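A putative transcriptional regulator (Rhodococcus sp., PDB 2HKU) probably binds DNA as a TetR-family transcriptional regulator, pairing a helix-turn-helix domain with a helical C-terminal domain. Local coordinates at residues Q20-D23 / A24-A28; E112-T115 / S116-M120; I177-A181 / T182-F186. All blocks are in the same frame, centred on the assembly; numbering follows the deposited sequence.

In the fold
The three contacts are local and follow in chain order in an all-helical chain: two lie within helices, and contact 3 is the end of helix 161-181 with the loop after it. Contact 1 opens helix 21-36 in the TetR-type DNA-binding region, its centre about 21 Å from that of contact 2 and about 32 Å from that of contact 3. Contacts 2 and 3 belong to the C-terminal domain of the repressor family, centres about 16 Å apart, and touch directly: Glu112 OE1 and Thr180 OG1 are 3.1 Å apart, a probable hydrogen bond. Both also pack on the second subunit. Contact 1 touches neither; its nearest atoms stay about 9 Å from contact 2, but Leu113 there reaches Phe33 and Leu34 of helix 21-36.

Contact 1 (Q20-D23 / A24-A28); sequences QTRD and ALFTA
Thr27 folds back on Asp23, and both its OG1 and its N donate to Asp23 O. Thr27 N to Asp23 O is 3.0 Å and nearly straight, with an N-H...O angle of 169°; Thr27 OG1 to Asp23 O, at 3.2 Å, comes from the opposite face of the carbonyl plane. Thr27 OG1 lies anti to its own carbonyl carbon (chi1 -64°), which turns it back toward the preceding turn. The remaining i to i+4 backbone bonds are Ala24 N to Gln20 O at 3.1 Å, Leu25 N to Thr21 O at 2.9 Å and Phe26 N to Arg22 O at 3.1 Å.

This is the start of helix 21-36, the first helix of the TetR-type DNA-binding domain, packed on helices 42-49 and 53-60, which carry the predicted helix-turn-helix motif. Leu25 is its buried residue, set against Ile45, Ala49 and Val56 of those two helices.

Among side chains, Arg22 and Phe26 come together loosely, Arg22 NH1 lying 4.3 Å from Phe26 CD1 in an oblique approach. The Arg22 guanidinium is held instead by a salt bridge from NH2 to Glu69, while the Phe26 ring packs on Val70 and Ala73 of the same helix 63-87.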
loop_
_atom_site.group_PDB
_atom_site.type_symbol
_atom_site.label_atom_id
_atom_site.label_comp_id
_atom_site.label_asym_id
_atom_site.label_seq_id
_atom_site.Cartn_x
_atom_site.Cartn_y
_atom_site.Cartn_z
ATOM N N GLN A 20 -13.187 -13.430 -27.104
ATOM C CA GLN A 20 -14.022 -14.678 -27.227
ATOM C C GLN A 20 -13.476 -15.838 -26.348
ATOM O O GLN A 20 -13.988 -16.090 -25.227
ATOM C CB GLN A 20 -14.216 -15.018 -28.716
ATOM C CG GLN A 20 -13.732 -16.379 -29.210
ATOM C CD GLN A 20 -12.537 -16.263 -30.159
ATOM O OE1 GLN A 20 -12.220 -17.211 -30.889
ATOM N NE2 GLN A 20 -11.893 -15.088 -30.176
ATOM N N THR A 21 -12.445 -16.529 -26.835
ATOM C CA THR A 21 -11.568 -17.271 -25.925
ATOM C C THR A 21 -10.753 -16.258 -25.122
ATOM O O THR A 21 -10.584 -16.458 -23.909
ATOM C CB THR A 21 -10.620 -18.261 -26.626
ATOM O OG1 THR A 21 -11.261 -18.798 -27.782
ATOM C CG2 THR A 21 -10.266 -19.408 -25.660
ATOM N N ARG A 22 -10.268 -15.184 -25.784
ATOM C CA ARG A 22 -9.747 -14.010 -25.063
ATOM C C ARG A 22 -10.602 -13.659 -23.826
ATOM O O ARG A 22 -10.064 -13.611 -22.691
ATOM C CB ARG A 22 -9.451 -12.781 -25.967
ATOM C CG ARG A 22 -9.303 -11.445 -25.170
ATOM C CD ARG A 22 -8.641 -10.280 -25.924
ATOM N NE ARG A 22 -7.276 -9.902 -25.472
ATOM C CZ ARG A 22 -6.937 -9.249 -24.330
ATOM N NH1 ARG A 22 -7.841 -8.885 -23.406
ATOM N NH2 ARG A 22 -5.637 -8.958 -24.093
ATOM N N ASP A 23 -11.917 -13.468 -24.022
ATOM C CA ASP A 23 -12.817 -13.127 -22.910
ATOM C C ASP A 23 -13.002 -14.257 -21.874
ATOM O O ASP A 23 -13.077 -13.992 -20.644
ATOM C CB ASP A 23 -14.202 -12.638 -23.382
ATOM C CG ASP A 23 -14.138 -11.387 -24.240
ATOM O OD1 ASP A 23 -13.222 -10.539 -24.067
ATOM O OD2 ASP A 23 -15.047 -11.237 -25.098
ATOM N N ALA A 24 -13.057 -15.502 -22.365
ATOM C CA ALA A 24 -13.197 -16.658 -21.476
ATOM C C ALA A 24 -11.994 -16.735 -20.508
ATOM O O ALA A 24 -12.152 -16.949 -19.318
ATOM C CB ALA A 24 -13.363 -17.997 -22.279
ATOM N N LEU A 25 -10.812 -16.562 -21.057
ATOM C CA LEU A 25 -9.548 -16.547 -20.281
ATOM C C LEU A 25 -9.522 -15.427 -19.221
ATOM O O LEU A 25 -9.258 -15.647 -18.006
ATOM C CB LEU A 25 -8.369 -16.427 -21.251
ATOM C CG LEU A 25 -7.927 -17.750 -21.862
ATOM C CD1 LEU A 25 -6.866 -17.471 -22.913
ATOM C CD2 LEU A 25 -7.341 -18.682 -20.788
ATOM N N PHE A 26 -9.924 -14.249 -19.687
ATOM C CA PHE A 26 -9.921 -13.070 -18.859
ATOM C C PHE A 26 -10.807 -13.233 -17.667
ATOM O O PHE A 26 -10.401 -12.965 -16.541
ATOM C CB PHE A 26 -10.223 -11.813 -19.667
ATOM C CG PHE A 26 -9.643 -10.542 -19.031
ATOM C CD1 PHE A 26 -8.332 -10.164 -19.286
ATOM C CD2 PHE A 26 -10.411 -9.737 -18.182
ATOM C CE1 PHE A 26 -7.806 -9.011 -18.722
ATOM C CE2 PHE A 26 -9.867 -8.570 -17.624
ATOM C CZ PHE A 26 -8.606 -8.216 -17.904
ATOM N N THR A 27 -12.033 -13.719 -17.891
ATOM C CA THR A 27 -12.973 -13.978 -16.811
ATOM C C THR A 27 -12.485 -15.037 -15.825
ATOM O O THR A 27 -12.618 -14.852 -14.652
ATOM C CB THR A 27 -14.392 -14.373 -17.413
ATOM O OG1 THR A 27 -14.881 -13.225 -18.137
ATOM C CG2 THR A 27 -15.398 -14.744 -16.338
ATOM N N ALA A 28 -11.969 -16.169 -16.315
ATOM C CA ALA A 28 -11.588 -17.240 -15.437
ATOM C C ALA A 28 -10.414 -16.693 -14.616
ATOM O O ALA A 28 -10.391 -16.805 -13.405
ATOM C CB ALA A 28 -11.145 -18.408 -16.245
#

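Contact 2 (E112-T115 / S116-M120). With EDO (1,2-ethanediol), chain H.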
loop_
_atom_site.group_PDB
_atom_site.type_symbol
_atom_site.label_atom_id
_atom_site.label_comp_id
_atom_site.label_asym_id
_atom_site.label_seq_id
_atom_site.Cartn_x
_atom_site.Cartn_y
_atom_site.Cartn_z
ATOM N N GLU A 112 -6.341 -4.904 -3.844
ATOM C CA GLU A 112 -5.279 -5.754 -3.316
ATOM C C GLU A 112 -4.558 -6.530 -4.444
ATOM O O GLU A 112 -3.314 -6.550 -4.513
ATOM C CB GLU A 112 -5.824 -6.675 -2.231
ATOM C CG GLU A 112 -4.822 -7.737 -1.808
ATOM C CD GLU A 112 -5.418 -8.788 -0.897
ATOM O OE1 GLU A 112 -6.563 -8.590 -0.341
ATOM O OE2 GLU A 112 -4.724 -9.812 -0.747
ATOM N N LEU A 113 -5.285 -7.110 -5.376
ATOM C CA LEU A 113 -4.622 -7.625 -6.571
ATOM C C LEU A 113 -3.734 -6.621 -7.339
ATOM O O LEU A 113 -2.629 -6.987 -7.841
ATOM C CB LEU A 113 -5.656 -8.173 -7.558
ATOM C CG LEU A 113 -5.280 -9.065 -8.692
ATOM C CD1 LEU A 113 -4.624 -10.318 -8.043
ATOM C CD2 LEU A 113 -6.566 -9.470 -9.421
ATOM N N PHE A 114 -4.192 -5.371 -7.460
ATOM C CA PHE A 114 -3.465 -4.404 -8.242
ATOM C C PHE A 114 -2.209 -4.008 -7.442
ATOM O O PHE A 114 -1.154 -3.794 -8.033
ATOM C CB PHE A 114 -4.324 -3.144 -8.426
ATOM C CG PHE A 114 -3.603 -2.028 -9.157
ATOM C CD1 PHE A 114 -3.106 -2.219 -10.450
ATOM C CD2 PHE A 114 -3.468 -0.766 -8.547
ATOM C CE1 PHE A 114 -2.460 -1.177 -11.139
ATOM C CE2 PHE A 114 -2.868 0.288 -9.220
ATOM C CZ PHE A 114 -2.314 0.119 -10.501
ATOM N N THR A 115 -2.331 -3.865 -6.112
ATOM C CA THR A 115 -1.105 -3.699 -5.244
ATOM C C THR A 115 -0.077 -4.849 -5.443
ATOM O O THR A 115 1.157 -4.579 -5.508
ATOM C CB THR A 115 -1.425 -3.415 -3.686
ATOM O OG1 THR A 115 -1.953 -4.597 -3.067
ATOM C CG2 THR A 115 -2.348 -2.270 -3.538
ATOM N N SER A 116 -0.552 -6.097 -5.572
ATOM C CA SER A 116 0.344 -7.253 -5.834
ATOM C C SER A 116 0.955 -7.148 -7.184
ATOM O O SER A 116 2.214 -7.370 -7.361
ATOM C CB SER A 116 -0.341 -8.602 -5.693
ATOM O OG SER A 116 -0.682 -8.696 -4.318
ATOM N N ALA A 117 0.120 -6.735 -8.140
ATOM C CA ALA A 117 0.668 -6.445 -9.474
ATOM C C ALA A 117 1.781 -5.341 -9.475
ATOM O O ALA A 117 2.759 -5.494 -10.207
ATOM C CB ALA A 117 -0.408 -6.085 -10.495
HETATM N N MSE A 118 1.599 -4.221 -8.761
HETATM C CA MSE A 118 2.601 -3.149 -8.758
HETATM C C MSE A 118 3.943 -3.612 -8.135
HETATM O O MSE A 118 5.034 -3.082 -8.463
HETATM C CB MSE A 118 2.147 -1.940 -7.914
HETATM C CG MSE A 118 1.025 -1.092 -8.539
HETATM SE SE MSE A 118 0.621 0.544 -7.649
HETATM C CE MSE A 118 -0.797 -0.051 -6.379
ATOM N N LEU A 119 3.827 -4.491 -7.161
ATOM C CA LEU A 119 4.978 -5.069 -6.503
ATOM C C LEU A 119 5.739 -6.068 -7.380
ATOM O O LEU A 119 6.972 -6.286 -7.151
ATOM C CB LEU A 119 4.596 -5.710 -5.185
ATOM C CG LEU A 119 4.223 -4.751 -4.095
ATOM C CD1 LEU A 119 3.616 -5.564 -2.956
ATOM C CD2 LEU A 119 5.382 -3.874 -3.632
HETATM N N MSE A 120 5.062 -6.735 -8.305
HETATM C CA MSE A 120 5.772 -7.756 -9.082
HETATM C C MSE A 120 6.318 -7.293 -10.408
HETATM O O MSE A 120 6.968 -8.084 -11.098
HETATM C CB MSE A 120 5.063 -9.123 -9.208
HETATM C CG MSE A 120 3.615 -9.182 -9.698
HETATM SE SE MSE A 120 3.279 -8.748 -11.558
HETATM C CE MSE A 120 3.471 -10.592 -12.219
HETATM C C1 EDO H . 3.575 -9.899 -2.861
HETATM O O1 EDO H . 3.518 -10.874 -1.739
HETATM C C2 EDO H . 2.544 -9.926 -4.037
HETATM O O2 EDO H . 3.167 -9.439 -5.326
#
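Phe114 and Met118, one helical turn apart, meet ring against selenoether chain. Met118, a selenomethionine, sets CG over one face of the ring, 4.2 Å from the Phe114 centroid and 16° off the normal, a CH-pi contact. Met118 SE, 4.5 Å from the Phe114 centroid, sits more obliquely at 37°, which makes this a Met-aromatic contact as well. The bend at chi3 (-91°) carries the methyl on round, and Met118 CE closes to 3.5 Å from Phe114 CD2. Met118 CE also reaches Thr115 CG2 at 3.9 Å, joining the two neighbouring side chains through one methyl.

Behind this shell stands the backbone of helix 108-120. Met118 N donates to Phe114 O at 2.9 Å, fixing the spacing of the two side chains. Thr115 OG1 turns back to Glu112 O at 2.8 Å, and Ser116 N gives that oxygen a second donor. Ser116 O takes a hydrogen bond from O2 of a 1,2-ethanediol, probably from the crystallisation liquor, which also bonds Ser116 O of the second subunit.

Further out, the ring packs on Val75, Ile131, Leu135 and Phe173, so three more helices close round it. Thr115 and Met118 pack on Ile177 of the second subunit, and Leu119 meets its own counterpart there. With the ring cut back to an alanine, the Met118 selenoether would probably lose the face it lies on and a gap would open between the helices.

Dispersion and the CH-pi contact thus hold the side chains together, while Thr115 OG1 is satisfied within its own helix; what Thr115 and Met118 offer Ile177 of the second subunit is an apolar surface.

Contact 3 (I177-A181 / T182-F186). With EDO (1,2-ethanediol), chain C.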
loop_
_atom_site.group_PDB
_atom_site.type_symbol
_atom_site.label_atom_id
_atom_site.label_comp_id
_atom_site.label_asym_id
_atom_site.label_seq_id
_atom_site.Cartn_x
_atom_site.Cartn_y
_atom_site.Cartn_z
ATOM N N ILE A 177 -3.950 -2.770 2.032
ATOM C CA ILE A 177 -2.878 -3.693 2.323
ATOM C C ILE A 177 -2.874 -4.098 3.819
ATOM O O ILE A 177 -2.789 -5.282 4.157
ATOM C CB ILE A 177 -1.493 -3.044 1.950
ATOM C CG1 ILE A 177 -1.396 -2.979 0.406
ATOM C CG2 ILE A 177 -0.416 -3.981 2.460
ATOM C CD1 ILE A 177 -0.372 -1.933 -0.168
ATOM N N GLN A 178 -2.942 -3.137 4.708
ATOM C CA GLN A 178 -2.850 -3.400 6.137
ATOM C C GLN A 178 -4.081 -4.046 6.680
ATOM O O GLN A 178 -4.062 -4.822 7.647
ATOM C CB GLN A 178 -2.717 -2.102 6.854
ATOM C CG GLN A 178 -1.249 -1.538 6.606
ATOM C CD GLN A 178 -1.074 -0.257 7.237
ATOM O OE1 GLN A 178 -0.396 -0.134 8.303
ATOM N NE2 GLN A 178 -1.607 0.777 6.620
ATOM N N LYS A 179 -5.205 -3.656 6.114
ATOM C CA LYS A 179 -6.469 -4.345 6.461
ATOM C C LYS A 179 -6.478 -5.821 6.192
ATOM O O LYS A 179 -6.920 -6.615 7.061
ATOM C CB LYS A 179 -7.664 -3.570 5.870
ATOM C CG LYS A 179 -9.000 -4.302 6.008
ATOM C CD LYS A 179 -10.179 -3.263 6.110
ATOM C CE LYS A 179 -10.432 -2.689 4.743
ATOM N NZ LYS A 179 -10.634 -3.901 3.786
ATOM N N THR A 180 -5.947 -6.231 5.039
ATOM C CA THR A 180 -5.871 -7.629 4.651
ATOM C C THR A 180 -4.805 -8.422 5.445
ATOM O O THR A 180 -5.063 -9.564 5.927
ATOM C CB THR A 180 -5.607 -7.730 3.132
ATOM O OG1 THR A 180 -5.962 -9.035 2.669
ATOM C CG2 THR A 180 -4.095 -7.538 2.799
ATOM N N ALA A 181 -3.626 -7.809 5.632
ATOM C CA ALA A 181 -2.617 -8.404 6.438
ATOM C C ALA A 181 -3.026 -8.628 7.900
ATOM O O ALA A 181 -2.525 -9.531 8.513
ATOM C CB ALA A 181 -1.344 -7.552 6.374
ATOM N N THR A 182 -3.820 -7.716 8.485
ATOM C CA THR A 182 -4.116 -7.731 9.913
ATOM C C THR A 182 -5.383 -8.542 10.172
ATOM O O THR A 182 -5.784 -8.712 11.332
ATOM C CB THR A 182 -4.402 -6.332 10.436
ATOM O OG1 THR A 182 -5.383 -5.724 9.606
ATOM C CG2 THR A 182 -3.114 -5.487 10.453
ATOM N N GLY A 183 -5.959 -9.027 9.091
ATOM C CA GLY A 183 -7.254 -9.662 9.121
ATOM C C GLY A 183 -8.314 -8.695 9.649
ATOM O O GLY A 183 -9.147 -9.064 10.498
ATOM N N GLU A 184 -8.285 -7.453 9.176
ATOM C CA GLU A 184 -9.264 -6.459 9.607
ATOM C C GLU A 184 -9.319 -6.295 11.132
ATOM O O GLU A 184 -10.401 -6.333 11.778
ATOM C CB GLU A 184 -10.674 -6.792 9.056
ATOM C CG GLU A 184 -10.786 -6.696 7.573
ATOM C CD GLU A 184 -11.553 -7.853 6.968
ATOM O OE1 GLU A 184 -11.764 -8.878 7.684
ATOM O OE2 GLU A 184 -11.914 -7.736 5.759
ATOM N N SER A 185 -8.164 -6.043 11.722
ATOM C CA SER A 185 -8.138 -5.752 13.133
ATOM C C SER A 185 -6.847 -5.029 13.382
ATOM O O SER A 185 -6.219 -4.480 12.436
ATOM C CB SER A 185 -8.319 -7.023 13.988
ATOM O OG SER A 185 -8.322 -6.756 15.410
ATOM N N PHE A 186 -6.475 -4.962 14.657
ATOM C CA PHE A 186 -5.313 -4.210 15.095
ATOM C C PHE A 186 -5.360 -2.808 14.519
ATOM O O PHE A 186 -4.351 -2.272 14.038
ATOM C CB PHE A 186 -4.013 -4.979 14.738
ATOM C CG PHE A 186 -4.013 -6.407 15.256
ATOM C CD1 PHE A 186 -3.491 -6.698 16.509
ATOM C CD2 PHE A 186 -4.595 -7.447 14.512
ATOM C CE1 PHE A 186 -3.551 -7.996 17.035
ATOM C CE2 PHE A 186 -4.627 -8.747 15.015
ATOM C CZ PHE A 186 -4.087 -9.012 16.289
HETATM C C1 EDO C . -2.091 0.440 15.111
HETATM O O1 EDO C . -1.406 -0.461 16.003
HETATM C C2 EDO C . -2.250 -0.290 13.770
HETATM O O2 EDO C . -1.572 -1.554 13.767
#
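Thr182 closes the last turn of helix 161-181 by reaching back to Gln178 O. Thr182 CB is 3.2 Å from Gln178 O, and there the side chain forks. Thr182 OG1 is placed between the backbone N and the carbonyl carbon (chi1 51°) and donates to Gln178 O, tilted 16° from the carbonyl plane; the 2.5 Å separation of these two atoms is very short and to be read with caution. Thr182 OG1 is also 3.1 Å from Lys179 O. The other branch, Thr182 CG2, lies anti to the carbonyl carbon and is pressed tightly against Gln178 O at 3.0 Å. Thr182 N donates to Gln178 O as well, from above the plane, so backbone and hydroxyl grip one acceptor.

Beyond it the chain leaves the helix in a Schellman motif. Gly183 has positive phi (59°); Gly183 N makes a weak bond to Thr180 O at 3.3 Å, and Glu184 N donates to Lys179 O at 2.7 Å, lying in the carbonyl plane. After the same reversal the Glu184 side chain crosses that of Lys179, Glu184 CG lying 3.4 Å from Lys179 CG. Their charged ends stop short of a salt bridge, as Lys179 NZ and Glu184 OE2 are 4.5 Å apart; NZ is hydrogen-bonded to Leu104 O instead.

The turn also faces the dimer partner: Ala181 packs on Met118 and Thr182 on Leu135 of the second subunit. Glu184 is exposed, whereas Lys179 and Thr182 are buried.

The hydroxyl is therefore a second donor on Gln178 O, while Lys179 O and Thr180 O, past the regular pattern, are met by the Glu184 amide and, weakly, the Gly183 amide; the nearby carboxylate probably adds a modest electrostatic attraction to the lysine.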